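Local coordinates for protein aspartate aminotransferase (Plasmodium falciparum, PDB 3K7Y) that probably catalyses, as a pyridoxal-phosphate-dependent homodimer, the reversible transfer of an amino group from L-aspartate to 2-oxoglutarate, giving oxaloacetate and L-glutamate, at residues E30-L34 with N390-I394; L58-Y63 with R295-Q299; Y68-T74 with S288-N294; R325-N330 with Y348-G353. One frame throughout, in Å; residues are numbered along the deposited sequence.

Contact 1: E30-L34 with N390-I394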
# COMPACT_ATOMS: atom_id res chain seq x y z
N GLU A 30 -6.00 -30.98 16.19
CA GLU A 30 -7.43 -30.82 16.52
C GLU A 30 -7.66 -29.45 17.20
O GLU A 30 -8.67 -29.22 17.87
CB GLU A 30 -7.98 -32.01 17.34
CG GLU A 30 -9.24 -31.70 18.16
CD GLU A 30 -10.20 -32.87 18.30
OE1 GLU A 30 -9.84 -33.88 18.94
OE2 GLU A 30 -11.33 -32.77 17.76
N LYS A 31 -6.70 -28.55 17.03
CA LYS A 31 -6.90 -27.16 17.38
C LYS A 31 -7.95 -26.59 16.45
O LYS A 31 -8.00 -26.94 15.27
CB LYS A 31 -5.59 -26.37 17.27
CG LYS A 31 -4.71 -26.44 18.51
CD LYS A 31 -3.48 -25.52 18.42
CE LYS A 31 -2.58 -25.83 17.21
NZ LYS A 31 -1.44 -24.89 17.07
N ILE A 32 -8.82 -25.73 16.99
CA ILE A 32 -9.89 -25.12 16.20
C ILE A 32 -9.80 -23.60 16.11
O ILE A 32 -9.63 -22.89 17.11
CB ILE A 32 -11.30 -25.58 16.65
CG1 ILE A 32 -11.44 -27.10 16.46
CG2 ILE A 32 -12.38 -24.87 15.86
CD1 ILE A 32 -12.61 -27.74 17.19
N ASN A 33 -9.96 -23.13 14.88
CA ASN A 33 -9.71 -21.77 14.42
C ASN A 33 -10.99 -20.98 14.19
O ASN A 33 -11.54 -21.02 13.09
CB ASN A 33 -9.00 -21.89 13.07
CG ASN A 33 -9.47 -23.12 12.26
OD1 ASN A 33 -9.16 -24.27 12.61
ND2 ASN A 33 -10.22 -22.88 11.18
N LEU A 34 -11.47 -20.26 15.20
CA LEU A 34 -12.75 -19.55 15.04
C LEU A 34 -12.65 -18.04 15.27
O LEU A 34 -13.62 -17.42 15.70
CB LEU A 34 -13.83 -20.16 15.95
CG LEU A 34 -14.16 -21.66 15.88
CD1 LEU A 34 -15.18 -22.04 16.93
CD2 LEU A 34 -14.64 -22.09 14.49
N ASN A 390 -16.68 -31.14 13.14
CA ASN A 390 -16.39 -30.23 14.24
C ASN A 390 -17.53 -29.97 15.21
O ASN A 390 -17.31 -29.91 16.42
CB ASN A 390 -15.85 -28.91 13.70
CG ASN A 390 -14.38 -29.00 13.30
OD1 ASN A 390 -13.53 -28.37 13.91
ND2 ASN A 390 -14.09 -29.82 12.28
N VAL A 391 -18.74 -29.82 14.68
CA VAL A 391 -19.92 -29.46 15.47
C VAL A 391 -19.97 -30.10 16.87
O VAL A 391 -20.02 -29.38 17.86
CB VAL A 391 -21.24 -29.71 14.72
CG1 VAL A 391 -21.52 -28.60 13.75
CG2 VAL A 391 -21.22 -31.07 14.01
N ASP A 392 -19.95 -31.43 16.94
CA ASP A 392 -20.02 -32.11 18.23
C ASP A 392 -19.01 -31.51 19.19
O ASP A 392 -19.39 -30.85 20.15
CB ASP A 392 -19.82 -33.63 18.10
CG ASP A 392 -19.50 -34.33 19.45
OD1 ASP A 392 -18.95 -35.47 19.43
OD2 ASP A 392 -19.78 -33.76 20.54
N TYR A 393 -17.73 -31.72 18.91
CA TYR A 393 -16.70 -31.30 19.83
C TYR A 393 -16.94 -29.87 20.31
O TYR A 393 -17.03 -29.60 21.51
CB TYR A 393 -15.31 -31.46 19.21
CG TYR A 393 -14.21 -31.13 20.18
CD1 TYR A 393 -13.91 -31.99 21.24
CD2 TYR A 393 -13.49 -29.93 20.07
CE1 TYR A 393 -12.89 -31.68 22.15
CE2 TYR A 393 -12.48 -29.62 20.97
CZ TYR A 393 -12.18 -30.49 22.01
OH TYR A 393 -11.18 -30.19 22.91
N ILE A 394 -17.09 -28.95 19.35
CA ILE A 394 -17.28 -27.54 19.65
C ILE A 394 -18.49 -27.31 20.56
O ILE A 394 -18.36 -26.72 21.64
CB ILE A 394 -17.47 -26.73 18.35
CG1 ILE A 394 -16.24 -26.84 17.46
CG2 ILE A 394 -17.74 -25.27 18.67
CD1 ILE A 394 -16.44 -26.28 16.08

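Contact 2: L58-Y63 with R295-Q299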
# COMPACT_ATOMS: atom_id res chain seq x y z
N LEU A 58 -5.26 -15.83 -17.04
CA LEU A 58 -5.61 -14.80 -18.01
C LEU A 58 -4.69 -13.58 -17.97
O LEU A 58 -4.34 -13.03 -19.02
CB LEU A 58 -7.06 -14.34 -17.81
CG LEU A 58 -8.18 -14.92 -18.68
CD1 LEU A 58 -7.81 -14.91 -20.16
CD2 LEU A 58 -8.57 -16.31 -18.22
N VAL A 59 -4.30 -13.16 -16.77
CA VAL A 59 -3.52 -11.94 -16.58
C VAL A 59 -2.06 -12.06 -17.01
O VAL A 59 -1.49 -11.11 -17.54
CB VAL A 59 -3.62 -11.42 -15.14
CG1 VAL A 59 -2.44 -10.51 -14.80
CG2 VAL A 59 -4.93 -10.68 -14.95
N THR A 60 -1.47 -13.22 -16.78
CA THR A 60 -0.08 -13.39 -17.14
C THR A 60 0.01 -13.82 -18.61
O THR A 60 1.06 -14.23 -19.07
CB THR A 60 0.63 -14.40 -16.22
OG1 THR A 60 0.49 -15.72 -16.74
CG2 THR A 60 0.06 -14.34 -14.82
N GLU A 61 -1.11 -13.70 -19.31
CA GLU A 61 -1.20 -14.03 -20.73
C GLU A 61 -1.33 -12.79 -21.59
O GLU A 61 -0.90 -12.77 -22.74
CB GLU A 61 -2.40 -14.95 -21.00
CG GLU A 61 -2.05 -16.33 -21.53
CD GLU A 61 -1.12 -17.12 -20.61
OE1 GLU A 61 -0.11 -17.66 -21.13
OE2 GLU A 61 -1.38 -17.20 -19.38
N ASN A 62 -1.94 -11.75 -21.02
CA ASN A 62 -2.35 -10.59 -21.79
C ASN A 62 -1.47 -9.38 -21.54
O ASN A 62 -1.63 -8.32 -22.16
CB ASN A 62 -3.80 -10.27 -21.48
CG ASN A 62 -4.74 -11.38 -21.92
OD1 ASN A 62 -4.51 -12.55 -21.63
ND2 ASN A 62 -5.79 -11.01 -22.65
N TYR A 63 -0.52 -9.56 -20.63
CA TYR A 63 0.25 -8.45 -20.10
C TYR A 63 1.71 -8.84 -19.92
O TYR A 63 2.01 -9.88 -19.32
CB TYR A 63 -0.33 -8.05 -18.75
CG TYR A 63 -1.77 -7.56 -18.76
CD1 TYR A 63 -2.12 -6.36 -19.39
CD2 TYR A 63 -2.77 -8.27 -18.09
CE1 TYR A 63 -3.43 -5.90 -19.37
CE2 TYR A 63 -4.09 -7.81 -18.06
CZ TYR A 63 -4.41 -6.63 -18.71
OH TYR A 63 -5.70 -6.17 -18.68
N ARG A 295 -5.07 -5.52 -12.62
CA ARG A 295 -5.32 -6.42 -13.75
C ARG A 295 -6.17 -7.66 -13.40
O ARG A 295 -7.16 -7.93 -14.07
CB ARG A 295 -3.99 -6.83 -14.41
CG ARG A 295 -3.25 -5.66 -15.08
CD ARG A 295 -1.80 -6.01 -15.46
NE ARG A 295 -1.25 -5.06 -16.42
CZ ARG A 295 0.01 -5.06 -16.86
NH1 ARG A 295 0.88 -5.96 -16.43
NH2 ARG A 295 0.40 -4.15 -17.75
N ILE A 296 -5.81 -8.41 -12.34
CA ILE A 296 -6.62 -9.58 -11.92
C ILE A 296 -8.09 -9.24 -11.83
O ILE A 296 -8.93 -10.02 -12.25
CB ILE A 296 -6.21 -10.13 -10.52
CG1 ILE A 296 -4.68 -10.25 -10.39
CG2 ILE A 296 -6.90 -11.48 -10.23
CD1 ILE A 296 -3.99 -11.13 -11.44
N LEU A 297 -8.40 -8.07 -11.27
CA LEU A 297 -9.77 -7.64 -11.04
C LEU A 297 -10.54 -7.32 -12.32
O LEU A 297 -11.63 -7.83 -12.56
CB LEU A 297 -9.81 -6.46 -10.09
CG LEU A 297 -10.91 -6.65 -9.05
CD1 LEU A 297 -10.42 -6.26 -7.66
CD2 LEU A 297 -12.21 -5.95 -9.45
N CYS A 298 -9.96 -6.45 -13.15
CA CYS A 298 -10.53 -6.14 -14.46
C CYS A 298 -10.82 -7.39 -15.29
O CYS A 298 -11.91 -7.52 -15.84
CB CYS A 298 -9.59 -5.22 -15.22
SG CYS A 298 -9.32 -3.71 -14.35
N GLN A 299 -9.86 -8.31 -15.37
CA GLN A 299 -10.00 -9.53 -16.15
C GLN A 299 -11.21 -10.36 -15.74
O GLN A 299 -12.06 -10.68 -16.58
CB GLN A 299 -8.73 -10.38 -16.04
CG GLN A 299 -8.46 -11.26 -17.27
CD GLN A 299 -7.61 -10.56 -18.34
OE1 GLN A 299 -7.91 -9.45 -18.76
NE2 GLN A 299 -6.55 -11.23 -18.77

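Contact 3: Y68-T74 with S288-N294. With PLP (pyridoxal-5'-phosphate), chain B.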
# COMPACT_ATOMS: atom_id res chain seq x y z
N TYR A 68 3.81 2.00 -13.76
CA TYR A 68 3.22 2.77 -12.69
C TYR A 68 1.80 3.19 -13.07
O TYR A 68 1.57 3.63 -14.20
CB TYR A 68 4.00 4.07 -12.51
CG TYR A 68 5.32 4.01 -11.81
CD1 TYR A 68 5.49 3.27 -10.65
CD2 TYR A 68 6.41 4.74 -12.29
CE1 TYR A 68 6.72 3.24 -9.99
CE2 TYR A 68 7.65 4.72 -11.63
CZ TYR A 68 7.79 3.97 -10.48
OH TYR A 68 8.98 3.93 -9.81
N LEU A 69 0.86 3.09 -12.12
CA LEU A 69 -0.52 3.57 -12.31
C LEU A 69 -0.76 5.07 -12.01
O LEU A 69 -0.77 5.51 -10.85
CB LEU A 69 -1.51 2.70 -11.54
CG LEU A 69 -1.77 1.31 -12.12
CD1 LEU A 69 -2.76 0.50 -11.25
CD2 LEU A 69 -2.26 1.39 -13.56
N LEU A 70 -1.00 5.83 -13.08
CA LEU A 70 -0.89 7.31 -13.13
C LEU A 70 -1.52 8.15 -12.00
O LEU A 70 -0.81 8.96 -11.42
CB LEU A 70 -1.33 7.88 -14.51
CG LEU A 70 -1.44 7.09 -15.83
CD1 LEU A 70 -2.20 7.91 -16.90
CD2 LEU A 70 -0.09 6.60 -16.36
N GLY A 71 -2.80 8.01 -11.67
CA GLY A 71 -3.73 7.00 -12.15
C GLY A 71 -4.58 6.63 -10.94
O GLY A 71 -5.79 6.90 -10.89
N ASN A 72 -3.91 6.06 -9.93
CA ASN A 72 -4.55 5.57 -8.73
C ASN A 72 -5.70 4.63 -9.05
O ASN A 72 -6.70 4.57 -8.33
CB ASN A 72 -5.00 6.72 -7.84
CG ASN A 72 -3.85 7.34 -7.09
OD1 ASN A 72 -3.80 8.56 -6.90
ND2 ASN A 72 -2.91 6.51 -6.64
N GLY A 73 -5.51 3.91 -10.15
CA GLY A 73 -6.52 3.02 -10.71
C GLY A 73 -6.55 3.16 -12.22
O GLY A 73 -5.86 4.01 -12.79
N THR A 74 -7.36 2.31 -12.86
CA THR A 74 -7.55 2.33 -14.30
C THR A 74 -8.86 3.03 -14.62
O THR A 74 -9.48 3.64 -13.75
CB THR A 74 -7.64 0.89 -14.89
OG1 THR A 74 -7.10 -0.05 -13.96
CG2 THR A 74 -6.89 0.80 -16.21
N SER A 288 1.53 5.11 -5.72
CA SER A 288 0.53 4.43 -6.58
C SER A 288 0.15 2.99 -6.19
O SER A 288 0.90 2.33 -5.47
CB SER A 288 0.91 4.51 -8.07
OG SER A 288 2.24 4.11 -8.33
N PRO A 289 -1.01 2.49 -6.68
CA PRO A 289 -1.51 1.15 -6.40
C PRO A 289 -0.84 0.04 -7.21
O PRO A 289 -0.21 0.31 -8.24
CB PRO A 289 -2.98 1.23 -6.81
CG PRO A 289 -3.26 2.68 -7.06
CD PRO A 289 -1.97 3.24 -7.51
N VAL A 290 -1.01 -1.20 -6.73
CA VAL A 290 -0.50 -2.41 -7.39
C VAL A 290 -1.18 -2.71 -8.73
O VAL A 290 -2.41 -2.80 -8.84
CB VAL A 290 -0.56 -3.63 -6.44
CG1 VAL A 290 -0.09 -4.93 -7.14
CG2 VAL A 290 0.29 -3.36 -5.21
N ILE A 291 -0.35 -2.84 -9.76
CA ILE A 291 -0.84 -3.02 -11.11
C ILE A 291 -1.37 -4.45 -11.32
O ILE A 291 -2.39 -4.66 -11.97
CB ILE A 291 0.23 -2.57 -12.14
CG1 ILE A 291 -0.42 -2.01 -13.42
CG2 ILE A 291 1.31 -3.63 -12.32
CD1 ILE A 291 -0.10 -2.74 -14.68
N HIS A 292 -0.71 -5.43 -10.70
CA HIS A 292 -1.15 -6.82 -10.79
C HIS A 292 -2.57 -7.00 -10.29
O HIS A 292 -3.41 -7.55 -10.99
CB HIS A 292 -0.22 -7.75 -10.01
CG HIS A 292 -0.82 -9.10 -9.74
ND1 HIS A 292 -0.78 -10.13 -10.65
CD2 HIS A 292 -1.47 -9.58 -8.66
CE1 HIS A 292 -1.36 -11.20 -10.14
NE2 HIS A 292 -1.80 -10.89 -8.93
N THR A 293 -2.82 -6.54 -9.07
CA THR A 293 -4.12 -6.76 -8.47
C THR A 293 -5.16 -5.94 -9.21
O THR A 293 -6.31 -6.31 -9.26
CB THR A 293 -4.11 -6.59 -6.92
OG1 THR A 293 -3.90 -5.22 -6.57
CG2 THR A 293 -2.99 -7.41 -6.30
N ASN A 294 -4.73 -4.87 -9.86
CA ASN A 294 -5.63 -4.13 -10.73
C ASN A 294 -6.06 -4.98 -11.90
O ASN A 294 -7.24 -5.13 -12.16
CB ASN A 294 -4.98 -2.86 -11.25
CG ASN A 294 -5.87 -2.11 -12.23
OD1 ASN A 294 -6.24 -2.65 -13.28
ND2 ASN A 294 -6.21 -0.87 -11.90
N1 PLP B . 14.02 7.01 -3.67
C2 PLP B . 14.55 7.52 -4.83
C2A PLP B . 15.83 8.25 -4.75
C3 PLP B . 13.89 7.32 -6.04
O3 PLP B . 14.43 7.81 -7.20
C4 PLP B . 12.68 6.63 -6.06
C4A PLP B . 12.09 6.32 -7.40
O4A PLP B . 12.35 5.24 -7.95
C5 PLP B . 12.13 6.10 -4.88
C6 PLP B . 12.82 6.31 -3.68
C5A PLP B . 10.80 5.34 -4.80
O4P PLP B . 10.62 4.27 -5.70
P PLP B . 9.20 3.51 -5.81
O1P PLP B . 9.37 2.08 -6.26
O2P PLP B . 8.37 4.16 -6.89
O3P PLP B . 8.54 3.55 -4.45

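Contact 4: R325-N330 with Y348-G353. With ACT (acetate ion), chain C.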
# COMPACT_ATOMS: atom_id res chain seq x y z
N ARG A 325 -24.37 -21.95 9.97
CA ARG A 325 -24.82 -21.23 11.17
C ARG A 325 -26.11 -21.81 11.76
O ARG A 325 -26.22 -21.98 12.98
CB ARG A 325 -25.04 -19.74 10.84
CG ARG A 325 -25.50 -18.88 12.02
CD ARG A 325 -26.01 -17.52 11.57
NE ARG A 325 -24.93 -16.61 11.19
CZ ARG A 325 -24.42 -16.50 9.97
NH1 ARG A 325 -24.89 -17.25 8.97
NH2 ARG A 325 -23.45 -15.63 9.72
N ILE A 326 -27.08 -22.10 10.90
CA ILE A 326 -28.31 -22.78 11.33
C ILE A 326 -27.96 -24.11 12.03
O ILE A 326 -28.31 -24.30 13.19
CB ILE A 326 -29.31 -22.96 10.16
CG1 ILE A 326 -30.07 -21.66 9.94
CG2 ILE A 326 -30.29 -24.12 10.40
CD1 ILE A 326 -30.53 -21.49 8.54
N LEU A 327 -27.24 -24.99 11.33
CA LEU A 327 -26.80 -26.27 11.89
C LEU A 327 -26.19 -26.07 13.26
O LEU A 327 -26.55 -26.76 14.22
CB LEU A 327 -25.75 -26.92 10.98
CG LEU A 327 -25.31 -28.38 11.21
CD1 LEU A 327 -23.99 -28.62 10.53
CD2 LEU A 327 -25.16 -28.75 12.66
N PHE A 328 -25.26 -25.13 13.35
CA PHE A 328 -24.47 -24.92 14.54
C PHE A 328 -25.30 -24.74 15.83
O PHE A 328 -25.10 -25.47 16.80
CB PHE A 328 -23.48 -23.76 14.31
CG PHE A 328 -22.66 -23.42 15.53
CD1 PHE A 328 -21.77 -24.33 16.07
CD2 PHE A 328 -22.79 -22.18 16.14
CE1 PHE A 328 -21.02 -24.02 17.20
CE2 PHE A 328 -22.04 -21.85 17.27
CZ PHE A 328 -21.15 -22.78 17.81
N PHE A 329 -26.22 -23.78 15.83
CA PHE A 329 -27.03 -23.52 17.03
C PHE A 329 -27.98 -24.66 17.32
O PHE A 329 -28.43 -24.83 18.45
CB PHE A 329 -27.80 -22.20 16.92
CG PHE A 329 -26.90 -21.01 16.80
CD1 PHE A 329 -26.24 -20.50 17.92
CD2 PHE A 329 -26.69 -20.41 15.57
CE1 PHE A 329 -25.38 -19.43 17.82
CE2 PHE A 329 -25.84 -19.32 15.46
CZ PHE A 329 -25.18 -18.84 16.58
N ASN A 330 -28.27 -25.46 16.30
CA ASN A 330 -29.08 -26.64 16.49
C ASN A 330 -28.35 -27.75 17.26
O ASN A 330 -28.98 -28.55 17.98
CB ASN A 330 -29.64 -27.14 15.16
CG ASN A 330 -30.81 -26.31 14.66
OD1 ASN A 330 -31.06 -26.25 13.47
ND2 ASN A 330 -31.53 -25.68 15.58
N TYR A 348 -29.83 -16.48 17.25
CA TYR A 348 -28.56 -16.19 16.63
C TYR A 348 -28.52 -16.67 15.20
O TYR A 348 -27.49 -16.55 14.53
CB TYR A 348 -27.42 -16.86 17.40
CG TYR A 348 -27.31 -16.50 18.85
CD1 TYR A 348 -26.55 -15.42 19.26
CD2 TYR A 348 -27.93 -17.27 19.81
CE1 TYR A 348 -26.44 -15.10 20.58
CE2 TYR A 348 -27.83 -16.95 21.15
CZ TYR A 348 -27.07 -15.86 21.53
OH TYR A 348 -26.96 -15.54 22.86
N LYS A 349 -29.63 -17.25 14.75
CA LYS A 349 -29.74 -17.72 13.37
C LYS A 349 -30.13 -16.59 12.41
O LYS A 349 -29.70 -16.58 11.27
CB LYS A 349 -30.72 -18.88 13.26
CG LYS A 349 -30.38 -20.11 14.10
CD LYS A 349 -31.66 -20.84 14.46
CE LYS A 349 -31.40 -22.25 14.98
NZ LYS A 349 -32.57 -22.80 15.75
N LYS A 350 -30.95 -15.64 12.89
CA LYS A 350 -31.24 -14.39 12.18
C LYS A 350 -29.96 -13.81 11.56
O LYS A 350 -29.96 -13.35 10.41
CB LYS A 350 -31.83 -13.33 13.13
CG LYS A 350 -33.20 -13.63 13.75
CD LYS A 350 -33.13 -14.56 14.97
CE LYS A 350 -34.38 -15.43 15.11
NZ LYS A 350 -35.49 -14.83 15.94
N GLN A 351 -28.88 -13.85 12.34
CA GLN A 351 -27.57 -13.30 11.97
C GLN A 351 -27.06 -13.69 10.57
O GLN A 351 -27.44 -14.73 10.03
CB GLN A 351 -26.54 -13.65 13.04
CG GLN A 351 -26.64 -12.78 14.26
CD GLN A 351 -25.71 -13.19 15.38
OE1 GLN A 351 -25.07 -14.25 15.35
NE2 GLN A 351 -25.64 -12.34 16.40
N ARG A 352 -26.18 -12.85 10.01
CA ARG A 352 -25.70 -13.05 8.66
C ARG A 352 -24.34 -12.47 8.46
O ARG A 352 -24.01 -11.45 9.03
CB ARG A 352 -26.67 -12.41 7.67
CG ARG A 352 -27.07 -13.35 6.57
CD ARG A 352 -27.73 -14.56 7.17
NE ARG A 352 -29.01 -14.86 6.55
CZ ARG A 352 -29.91 -15.67 7.10
NH1 ARG A 352 -31.04 -15.90 6.47
NH2 ARG A 352 -29.67 -16.24 8.27
N GLY A 353 -23.57 -13.11 7.59
CA GLY A 353 -22.21 -12.69 7.28
C GLY A 353 -21.25 -13.85 7.53
O GLY A 353 -21.67 -15.01 7.61
C ACT C . -34.10 -24.07 13.14
O ACT C . -34.89 -24.65 13.92
OXT ACT C . -32.91 -24.45 13.17
CH3 ACT C . -34.56 -22.97 12.22

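Contact 1: E30-L34 with N390-I394
In the small domain of a fold-type I aminotransferase, a short strand near the N-terminus packs against the C-terminal helix, and this contact illustrates a division between side-chain and backbone links: residues 30-34 meet helix 390-403 through side chains, while the backbone of Ile-32 pairs with the parallel strand 373-374. Helix 390-403 lies across one side of residues 30-34. The backbones of the two segments stay well apart: even the nearest CA atoms, those of Ile-32 and Asn-390, are 8.5 Å from each other.

Apolar packing dominates. The CA-to-CB bonds of Glu-30, Ile-32 and Leu-34 point toward the helix, those of Lys-31 and Asn-33 away. Ile-32 is at the centre of the packing: its CD1 lies 3.7 Å from CD2 of Tyr-393, at the edge of the ring, and 3.7 Å from CG1 of Ile-394. Leu-34 adds a looser contact, CD1 to CG2 of Ile-394 at 4.5 Å. Behind this layer, Ile-394 also touches Phe-328 of helix 304-335, so the hydrophobic packing continues into the domain.

Polar groups meet the apolar ones without pairing across the interface. OE2 of Glu-30 sits over one face of the Tyr-393 ring, 4.1 Å from CG, and the side-chain oxygen OD1 of Asn-390 approaches CD1 of Ile-32 to 3.5 Å.

Contact 2: L58-Y63 with R295-Q299
Two helices that cross steeply can touch through a few well-placed side chains, as helices 50-62 and 291-302 do here, near the dimer interface of this fold-type I aminotransferase, where Thr-60 packs on Thr-60 of the second subunit. Their local axes are 105° apart in direction and approach to 9.7 Å. Arg-295 comes first. Its guanidinium lies flat on the ring of Tyr-63, which follows helix 50-62, centres 4.2 Å apart and planes at 9°, a cation-pi stack extended by a CH-pi contact from CD, 3.7 Å from the ring centroid. NH2 of Arg-295 is also hydrogen-bonded to the carbonyl O of Glu-65. At Ile-296 the CA-to-CB bond points away from the first helix, yet CD1 still reaches CG2 of Val-59 at 3.7 Å. One turn further on, CB of Gln-299 is 4.0 Å from CG2 of Val-59, and NE2 of Gln-299 is 2.9 Å from the carbonyl O of Leu-58. The charge of Arg-295 is thus accommodated by a flat ring and a backbone carbonyl, with no acidic side chain among these contacts.

Contact 3: Y68-T74 with S288-N294
The loop 68-74 delivers Tyr-68 to the cofactor site of the second subunit, and its packing on residues 288-294 shows how an active site shared across a dimer is built. OH of Tyr-68 is 3.0 Å from O2P of the PLP phosphate and is hydrogen-bonded to Lys-249 of the second subunit. Leu-69 anchors the loop: its CG lies 3.8 Å from CG1 of Ile-291, its CB 4.1 Å from CD of Pro-289, and its carbonyl O 3.4 Å from CB of Ser-288. The chain then turns sharply through a cis peptide between Leu-70 and Gly-71, and Asn-72 rests ND2 3.5 Å from CD of Pro-289. At the far end, ND2 of Asn-294 donates a very short hydrogen bond of 2.4 Å to OG1 of Thr-74. Helix 291-302, with Val-290 at its N-cap position, itself meets the partner, His-292 stacking on His-292 of the second subunit. Such a tyrosine, reaching across the interface to the neighbour's PLP phosphate, is characteristic of class I aminotransferases.

Contact 4: R325-N330 with Y348-G353
Residues 325-330 form a stretch of the long helix 304-335, and residues 348-353 run past it as an irregular loop; the backbones come closest at Ile-326 and Lys-349, whose CA atoms are 5.6 Å apart. Gly-353 adopts phi/psi of 124/-161°, where a CB would jam against the preceding carbonyl. Arg-325 reaches across, bending at chi3 (m), and its NH2 donates a 2.8 Å hydrogen bond to O of Gly-353; a second bond from NH2, to O of Phe-355, ties the helix to strand 355-357. This is the small domain of the fold-type I aminotransferase, and the loop returns toward the active site, bringing Gly-353 near Tyr-216, a residue of the PLP site. The Phe-329 and Tyr-348 rings are near parallel (14°) but slid apart, centroids 5.2 Å from each other. Lys-349 runs along the helix, its CG 4.0 Å from CD2 of Phe-329, and NZ makes a weak 3.1 Å hydrogen bond to OXT of an acetate, probably from the crystallisation liquor.

How the contacts relate
The four contacts fall into two groups. Contacts 1 and 4, centres 16 Å apart, belong to the small domain and meet where helix 390-403 packs on helix 304-335, Val-391 against Leu-327 and Ile-394 against Phe-328. Contacts 2 and 3, centres 13 Å apart, share helix 291-302 and lie toward the dimer interface. The groups are 38 to 41 Å apart between centres, yet helix 304-335 directly follows helix 291-302 in the chain. In sequence, contact 1 spans all the others, contact 2 encloses contact 3, and contact 4 opens after both have closed. One chain thus builds its small domain from both termini while presenting a tyrosine to its partner's cofactor.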